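Local coordinates for protein putative metallopeptidase (Shewanella baltica OS155, PDB 3IEH) that binds a zinc ion and probably acts as a metallocarboxypeptidase of the peptidase M14 family, at residues Q12-S15 with C20-T23; P107-T112 with S145-L150; P205-G210 with C215-G220. All coordinates share one frame; numbering follows the deposited sequence.

In the fold
From the N terminus, the three contacts follow one another along the chain without nesting or crossing. Interaction 1 closes a tight hairpin across four residues just ahead of helix 25-39 and sets it against the start of helix 253-271, so the N-terminal part of the chain meets its last helix there. Interaction 2 closes a much longer excursion of 32 residues, bringing the start of helix 146-152 back to the loop between strand 102-106 and helix 111-116. Interaction 3 closes another short hairpin that leads into 221-223, an outermost strand of the central mixed sheet. Interactions 2 and 3 sit on opposite sides of the chain's centre, their own centres about 29 Å apart.

Interaction 1. Residues Q12-S15 with C20-T23; sequences QWKS and CEST
A small antiparallel beta hairpin brings Lys14 and Ser15 against Glu21 and Cys20. Ser15 and Cys20 form its hydrogen-bonded pair: Ser15 N reaches Cys20 O at 3.0 Å in an almost straight bond, and Cys20 N returns to Ser15 O at 3.2 Å. Lys14 and Glu21 make the next, non-hydrogen-bonded pair, their side chains on one face of the two strands and those of Ser15 and Cys20 on the other.

Beyond the strands the exchange continues with a substitute. Ser22 N donates to Trp13 O at 2.9 Å, but Trp13 N finds the side-chain oxygen Ser22 OG, also at 2.9 Å. With chi1 at 60°, OG sits between the Ser22 backbone N and carbonyl carbon, turned to receive this N-H. The same oxygen lies at the edge of the indole, near its plane and beside CE3. The Trp13 ring also meets the ring of Phe253 and makes a cation-pi contact with Arg256, while Ser15 OG binds Asp254; the hairpin is thus seated on the start of helix 253-271, with Trp13 about 7 Å from the zinc ligand Glu79, side chain to side chain.

On the face that carries Lys14 and Glu21, the glutamate bends at chi2 (-65°), which brings its carboxylate back towards Gln12 and Lys14. Lys14 lies alongside it, its CG 3.6 Å from Glu21 OE2, and the two charges stop short of a salt bridge; water 1 links them, accepting from Lys14 NZ and donating to Glu21 OE1. Gln12 arrives extended at that same OE1, its amide plane 51° from the carboxylate. Gln12 NE2 comes to 2.9 Å from Glu21 OE1 at too poor an angle for a hydrogen bond, while Gln12 OE1 is 3.0 Å from Thr23 OG1.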
loop_
_atom_site.group_PDB
_atom_site.type_symbol
_atom_site.label_atom_id
_atom_site.label_comp_id
_atom_site.label_asym_id
_atom_site.label_seq_id
_atom_site.Cartn_x
_atom_site.Cartn_y
_atom_site.Cartn_z
ATOM N N GLN A 12 0.560 9.571 16.242
ATOM C CA GLN A 12 -0.851 9.784 16.142
ATOM C C GLN A 12 -1.101 11.196 15.660
ATOM O O GLN A 12 -0.447 12.109 16.145
ATOM C CB GLN A 12 -1.466 9.577 17.518
ATOM C CG GLN A 12 -2.939 9.908 17.553
ATOM C CD GLN A 12 -3.532 9.656 18.889
ATOM O OE1 GLN A 12 -3.889 8.525 19.226
ATOM N NE2 GLN A 12 -3.674 10.715 19.662
ATOM N N TRP A 13 -2.043 11.369 14.726
ATOM C CA TRP A 13 -2.392 12.690 14.162
ATOM C C TRP A 13 -3.892 12.912 14.203
ATOM O O TRP A 13 -4.665 11.957 14.217
ATOM C CB TRP A 13 -1.949 12.789 12.691
ATOM C CG TRP A 13 -0.463 12.692 12.477
ATOM C CD1 TRP A 13 0.423 13.724 12.483
ATOM C CD2 TRP A 13 0.309 11.495 12.225
ATOM N NE1 TRP A 13 1.701 13.253 12.257
ATOM C CE2 TRP A 13 1.661 11.891 12.099
ATOM C CE3 TRP A 13 -0.014 10.133 12.105
ATOM C CZ2 TRP A 13 2.709 10.972 11.844
ATOM C CZ3 TRP A 13 1.028 9.200 11.876
ATOM C CH2 TRP A 13 2.368 9.631 11.726
ATOM N N LYS A 14 -4.321 14.165 14.214
ATOM C CA LYS A 14 -5.754 14.454 14.109
ATOM C C LYS A 14 -6.039 14.732 12.650
ATOM O O LYS A 14 -5.283 15.425 11.995
ATOM C CB LYS A 14 -6.172 15.645 14.957
ATOM C CG LYS A 14 -5.860 15.491 16.445
ATOM C CD LYS A 14 -6.501 16.614 17.313
ATOM C CE LYS A 14 -6.114 16.453 18.779
ATOM N NZ LYS A 14 -4.623 16.234 18.907
ATOM N N SER A 15 -7.114 14.151 12.137
ATOM C CA SER A 15 -7.573 14.382 10.775
ATOM C C SER A 15 -8.867 15.152 10.837
ATOM O O SER A 15 -9.798 14.677 11.436
ATOM C CB SER A 15 -7.893 13.055 10.096
ATOM O OG SER A 15 -8.646 13.255 8.899
ATOM N N CYS A 20 -11.269 12.568 13.319
ATOM C CA CYS A 20 -10.898 11.575 14.316
ATOM C C CYS A 20 -9.383 11.462 14.425
ATOM O O CYS A 20 -8.654 12.196 13.733
ATOM C CB CYS A 20 -11.537 10.236 13.961
ATOM S SG CYS A 20 -10.852 9.467 12.518
ATOM N N GLU A 21 -8.918 10.587 15.322
ATOM C CA GLU A 21 -7.481 10.278 15.466
ATOM C C GLU A 21 -7.080 9.245 14.406
ATOM O O GLU A 21 -7.866 8.364 14.038
ATOM C CB GLU A 21 -7.163 9.703 16.859
ATOM C CG GLU A 21 -7.532 10.591 18.044
ATOM C CD GLU A 21 -6.732 11.883 18.108
ATOM O OE1 GLU A 21 -5.516 11.895 17.780
ATOM O OE2 GLU A 21 -7.329 12.901 18.514
ATOM N N SER A 22 -5.846 9.339 13.930
ATOM C CA SER A 22 -5.348 8.423 12.913
ATOM C C SER A 22 -5.311 6.938 13.382
ATOM O O SER A 22 -5.362 6.017 12.552
ATOM C CB SER A 22 -3.975 8.867 12.454
ATOM O OG SER A 22 -3.095 8.885 13.536
ATOM N N THR A 23 -5.238 6.717 14.694
ATOM C CA THR A 23 -5.175 5.388 15.247
ATOM C C THR A 23 -6.557 4.824 15.549
ATOM O O THR A 23 -6.674 3.698 16.027
ATOM C CB THR A 23 -4.412 5.401 16.583
ATOM O OG1 THR A 23 -5.005 6.396 17.423
ATOM C CG2 THR A 23 -2.926 5.700 16.374
HETATM O O HOH W 1 -3.066 14.002 18.358
#

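Interaction 2. Residues P107-T112 with S145-L150; sequences PLVNPT and SVEGKL
The amide of Asn110 and the carboxylate of Glu147 cross at a slant, planes 62° apart, so they do not stack; their nearest atoms, Asn110 OD1 and Glu147 OE2, stay 3.9 Å apart with water 2 between them. That water donates to both oxygens, 2.7 Å from Glu147 OE2, and accepts from Thr112 N and Thr112 OG1, so four bonds fix it. The other ends of the flat groups are held too: Asn110 ND2 donates to Phe75 O, next to the zinc ligand His76, and Glu147 OE1 accepts from Asn121 ND2 and from Ser145 OG.

Two helix starts meet here. Asn110 is the N-cap of helix 111-116, its OD1 accepting from Gly113 N, and it follows strand 102-106 of the central sheet. Ser145 is the N-cap of helix 146-152, its OG taking the N-H of Gly148 at 3.0 Å.

Between the capping residues the aliphatic part of Glu147 does the touching. Its CG presses on Val109 O at 3.1 Å, and its CB lies 4.0 Å from Val109 CG1. The bend at chi2 (85°) then turns the carboxylate from Val109 towards the water. With an alanine in place of Glu147, water 2 would probably lose one of its two acceptors, Asn121 ND2 and Ser145 OG would be left without theirs, and a gap would open beside Val109 O. Val49, on strand 42-49, also touches the Glu147 side chain.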
loop_
_atom_site.group_PDB
_atom_site.type_symbol
_atom_site.label_atom_id
_atom_site.label_comp_id
_atom_site.label_asym_id
_atom_site.label_seq_id
_atom_site.Cartn_x
_atom_site.Cartn_y
_atom_site.Cartn_z
ATOM N N PRO A 107 -6.622 -3.153 2.517
ATOM C CA PRO A 107 -6.688 -1.821 3.109
ATOM C C PRO A 107 -5.869 -1.603 4.386
ATOM O O PRO A 107 -5.497 -0.473 4.645
ATOM C CB PRO A 107 -8.179 -1.612 3.377
ATOM C CG PRO A 107 -8.811 -2.907 3.220
ATOM C CD PRO A 107 -7.921 -3.831 2.486
ATOM N N LEU A 108 -5.590 -2.660 5.148
ATOM C CA LEU A 108 -4.879 -2.543 6.420
ATOM C C LEU A 108 -4.266 -3.901 6.775
ATOM O O LEU A 108 -4.913 -4.777 7.378
ATOM C CB LEU A 108 -5.807 -2.026 7.534
ATOM C CG LEU A 108 -5.246 -1.876 8.960
ATOM C CD1 LEU A 108 -3.914 -1.116 8.972
ATOM C CD2 LEU A 108 -6.262 -1.189 9.922
ATOM N N VAL A 109 -3.003 -4.066 6.385
ATOM C CA VAL A 109 -2.280 -5.313 6.610
ATOM C C VAL A 109 -1.848 -5.539 8.087
ATOM O O VAL A 109 -1.812 -6.680 8.550
ATOM C CB VAL A 109 -1.085 -5.392 5.623
ATOM C CG1 VAL A 109 -0.174 -6.577 5.949
ATOM C CG2 VAL A 109 -1.620 -5.458 4.154
ATOM N N ASN A 110 -1.596 -4.449 8.822
ATOM C CA ASN A 110 -1.031 -4.472 10.161
ATOM C C ASN A 110 -1.937 -3.717 11.137
ATOM O O ASN A 110 -1.577 -2.629 11.617
ATOM C CB ASN A 110 0.369 -3.831 10.113
ATOM C CG ASN A 110 1.088 -3.828 11.452
ATOM O OD1 ASN A 110 0.612 -4.369 12.474
ATOM N ND2 ASN A 110 2.257 -3.204 11.458
ATOM N N PRO A 111 -3.104 -4.290 11.452
ATOM C CA PRO A 111 -4.036 -3.603 12.357
ATOM C C PRO A 111 -3.521 -3.394 13.775
ATOM O O PRO A 111 -3.838 -2.346 14.406
ATOM C CB PRO A 111 -5.279 -4.517 12.364
ATOM C CG PRO A 111 -4.805 -5.840 11.833
ATOM C CD PRO A 111 -3.701 -5.517 10.883
ATOM N N THR A 112 -2.741 -4.349 14.282
ATOM C CA THR A 112 -2.267 -4.234 15.657
ATOM C C THR A 112 -1.290 -3.048 15.802
ATOM O O THR A 112 -1.362 -2.299 16.771
ATOM C CB THR A 112 -1.670 -5.559 16.205
ATOM O OG1 THR A 112 -0.464 -5.890 15.497
ATOM C CG2 THR A 112 -2.702 -6.718 16.105
ATOM N N SER A 145 6.372 -12.029 9.034
ATOM C CA SER A 145 5.460 -11.828 10.155
ATOM C C SER A 145 4.250 -12.759 10.019
ATOM O O SER A 145 4.114 -13.450 9.016
ATOM C CB SER A 145 4.965 -10.374 10.168
ATOM O OG SER A 145 3.966 -10.200 9.159
ATOM N N VAL A 146 3.387 -12.760 11.037
ATOM C CA VAL A 146 2.101 -13.458 10.974
ATOM C C VAL A 146 1.330 -13.033 9.714
ATOM O O VAL A 146 0.818 -13.859 8.954
ATOM C CB VAL A 146 1.205 -13.090 12.190
ATOM C CG1 VAL A 146 -0.145 -13.732 12.068
ATOM C CG2 VAL A 146 1.856 -13.501 13.489
ATOM N N GLU A 147 1.250 -11.730 9.492
ATOM C CA GLU A 147 0.521 -11.217 8.324
ATOM C C GLU A 147 1.166 -11.691 7.011
ATOM O O GLU A 147 0.471 -12.119 6.087
ATOM C CB GLU A 147 0.430 -9.683 8.348
ATOM C CG GLU A 147 -0.141 -9.086 9.659
ATOM C CD GLU A 147 0.889 -8.901 10.759
ATOM O OE1 GLU A 147 2.035 -9.400 10.608
ATOM O OE2 GLU A 147 0.550 -8.239 11.771
ATOM N N GLY A 148 2.494 -11.619 6.934
ATOM C CA GLY A 148 3.196 -12.039 5.724
ATOM C C GLY A 148 2.911 -13.492 5.422
ATOM O O GLY A 148 2.651 -13.851 4.273
ATOM N N LYS A 149 2.933 -14.323 6.457
ATOM C CA LYS A 149 2.633 -15.743 6.306
ATOM C C LYS A 149 1.219 -15.952 5.747
ATOM O O LYS A 149 1.018 -16.763 4.830
ATOM C CB LYS A 149 2.807 -16.495 7.640
ATOM C CG LYS A 149 4.246 -16.783 8.003
ATOM C CD LYS A 149 4.371 -17.152 9.476
ATOM C CE LYS A 149 5.781 -17.598 9.877
ATOM N NZ LYS A 149 5.833 -17.991 11.338
ATOM N N LEU A 150 0.253 -15.215 6.291
ATOM C CA LEU A 150 -1.094 -15.231 5.762
ATOM C C LEU A 150 -1.137 -14.806 4.280
ATOM O O LEU A 150 -1.907 -15.393 3.496
ATOM C CB LEU A 150 -1.993 -14.304 6.563
ATOM C CG LEU A 150 -2.321 -14.704 7.989
ATOM C CD1 LEU A 150 -3.191 -13.616 8.609
ATOM C CD2 LEU A 150 -3.004 -16.067 8.010
HETATM O O HOH W 2 -0.924 -6.262 12.955
#

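Interaction 3. Residues P205-G210 with C215-G220; sequences PIAVDG and CPVKDG
Backbone hydrogen bonds carry most of the contact, and in all three the 215-220 segment donates to the 205-210 segment. Asp219 N reaches Val208 O at 2.8 Å and is the straightest (169°). Gly220 N binds Ala207 O at 2.8 Å and Val217 N binds Gly210 O at 3.1 Å. Each N-H comes in from well above the plane of its carbonyl. Ala207 is the centre of an inverse gamma turn.

CA-H...O contacts fill in between: Asp209 CA lies 3.3 Å from Val217 O, and Pro216 CA the same distance from Gly210 O. Together they extend the short antiparallel hairpin of strands 211-212 and 215-216 along its two arms. One arm comes from helix 191-201; the other runs into strand 221-223, at an edge of the central mixed sheet, with Gly220 itself pairing with Val180.

The apolar part centres on Val217, whose two methyls both lie along one side of the other segment. CG2, anti to the backbone N, lies 4.0 Å from Ala207 CB and also against the carbonyl oxygen of that residue; CG1 rests on the Asp209 carbonyl group. Beyond the segments Val217 touches Ile222. At the other end Ile206 lays CG2 over the peptide joining Asp219 to Gly220, 3.3 Å from Gly220 N. Any CB on Gly220 would run into that methyl.

Charged groups are peripheral: Lys218 NZ and Asp219 OD2 form a salt bridge whose hydrogen bond, at 3.4 Å, is weak, while the carbonyl of Asp219 accepts from Arg197.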
loop_
_atom_site.group_PDB
_atom_site.type_symbol
_atom_site.label_atom_id
_atom_site.label_comp_id
_atom_site.label_asym_id
_atom_site.label_seq_id
_atom_site.Cartn_x
_atom_site.Cartn_y
_atom_site.Cartn_z
ATOM N N PRO A 205 7.328 18.610 -1.327
ATOM C CA PRO A 205 8.637 18.656 -2.003
ATOM C C PRO A 205 9.120 17.197 -2.231
ATOM O O PRO A 205 8.711 16.291 -1.501
ATOM C CB PRO A 205 9.551 19.405 -1.025
ATOM C CG PRO A 205 8.831 19.410 0.333
ATOM C CD PRO A 205 7.355 19.088 0.070
ATOM N N ILE A 206 9.973 17.004 -3.229
ATOM C CA ILE A 206 10.459 15.703 -3.654
ATOM C C ILE A 206 11.842 15.349 -3.071
ATOM O O ILE A 206 12.655 16.215 -2.836
ATOM C CB ILE A 206 10.521 15.713 -5.204
ATOM C CG1 ILE A 206 9.099 15.598 -5.776
ATOM C CG2 ILE A 206 11.437 14.640 -5.738
ATOM C CD1 ILE A 206 8.238 14.433 -5.244
ATOM N N ALA A 207 12.110 14.067 -2.842
ATOM C CA ALA A 207 13.442 13.638 -2.365
ATOM C C ALA A 207 14.406 13.749 -3.551
ATOM O O ALA A 207 14.599 12.791 -4.308
ATOM C CB ALA A 207 13.391 12.226 -1.838
ATOM N N VAL A 208 14.969 14.939 -3.735
ATOM C CA VAL A 208 15.818 15.212 -4.894
ATOM C C VAL A 208 16.999 14.252 -4.951
ATOM O O VAL A 208 17.386 13.807 -6.026
ATOM C CB VAL A 208 16.265 16.704 -4.942
ATOM C CG1 VAL A 208 17.524 16.885 -5.804
ATOM C CG2 VAL A 208 15.101 17.570 -5.454
ATOM N N ASP A 209 17.540 13.917 -3.784
ATOM C CA ASP A 209 18.673 13.024 -3.688
ATOM C C ASP A 209 18.760 12.441 -2.301
ATOM O O ASP A 209 17.960 12.761 -1.442
ATOM C CB ASP A 209 19.962 13.773 -4.017
ATOM C CG ASP A 209 20.184 14.969 -3.109
ATOM O OD1 ASP A 209 19.995 14.870 -1.856
ATOM O OD2 ASP A 209 20.565 16.008 -3.666
ATOM N N GLY A 210 19.770 11.605 -2.103
ATOM C CA GLY A 210 20.036 10.928 -0.841
ATOM C C GLY A 210 20.071 9.442 -1.121
ATOM O O GLY A 210 20.229 8.994 -2.282
ATOM N N CYS A 215 20.117 2.437 -0.891
ATOM C CA CYS A 215 19.440 2.840 -2.139
ATOM C C CYS A 215 19.393 4.323 -2.481
ATOM O O CYS A 215 18.715 5.094 -1.812
ATOM C CB CYS A 215 18.013 2.322 -2.167
ATOM S SG CYS A 215 17.834 1.111 -3.419
ATOM N N PRO A 216 20.058 4.709 -3.577
ATOM C CA PRO A 216 19.987 6.113 -3.965
ATOM C C PRO A 216 18.604 6.497 -4.538
ATOM O O PRO A 216 17.984 5.724 -5.292
ATOM C CB PRO A 216 21.097 6.260 -5.013
ATOM C CG PRO A 216 21.327 4.863 -5.559
ATOM C CD PRO A 216 20.796 3.877 -4.554
ATOM N N VAL A 217 18.109 7.653 -4.102
ATOM C CA VAL A 217 16.910 8.226 -4.650
ATOM C C VAL A 217 17.425 9.358 -5.528
ATOM O O VAL A 217 18.367 10.052 -5.150
ATOM C CB VAL A 217 15.929 8.735 -3.571
ATOM C CG1 VAL A 217 16.618 9.707 -2.623
ATOM C CG2 VAL A 217 14.719 9.387 -4.249
ATOM N N LYS A 218 16.876 9.478 -6.734
ATOM C CA LYS A 218 17.194 10.599 -7.603
ATOM C C LYS A 218 15.880 11.186 -8.077
ATOM O O LYS A 218 15.058 10.487 -8.682
ATOM C CB LYS A 218 18.068 10.221 -8.811
ATOM C CG LYS A 218 18.307 11.453 -9.704
ATOM C CD LYS A 218 19.497 11.377 -10.616
ATOM C CE LYS A 218 20.194 12.746 -10.707
ATOM N NZ LYS A 218 19.272 13.898 -10.945
ATOM N N ASP A 219 15.674 12.460 -7.767
ATOM C CA ASP A 219 14.467 13.180 -8.168
ATOM C C ASP A 219 13.186 12.482 -7.755
ATOM O O ASP A 219 12.230 12.403 -8.522
ATOM C CB ASP A 219 14.486 13.443 -9.671
ATOM C CG ASP A 219 15.592 14.423 -10.085
ATOM O OD1 ASP A 219 16.077 15.206 -9.236
ATOM O OD2 ASP A 219 15.950 14.415 -11.278
ATOM N N GLY A 220 13.183 11.976 -6.524
ATOM C CA GLY A 220 12.014 11.331 -5.960
ATOM C C GLY A 220 11.764 9.895 -6.378
ATOM O O GLY A 220 10.724 9.319 -6.024
#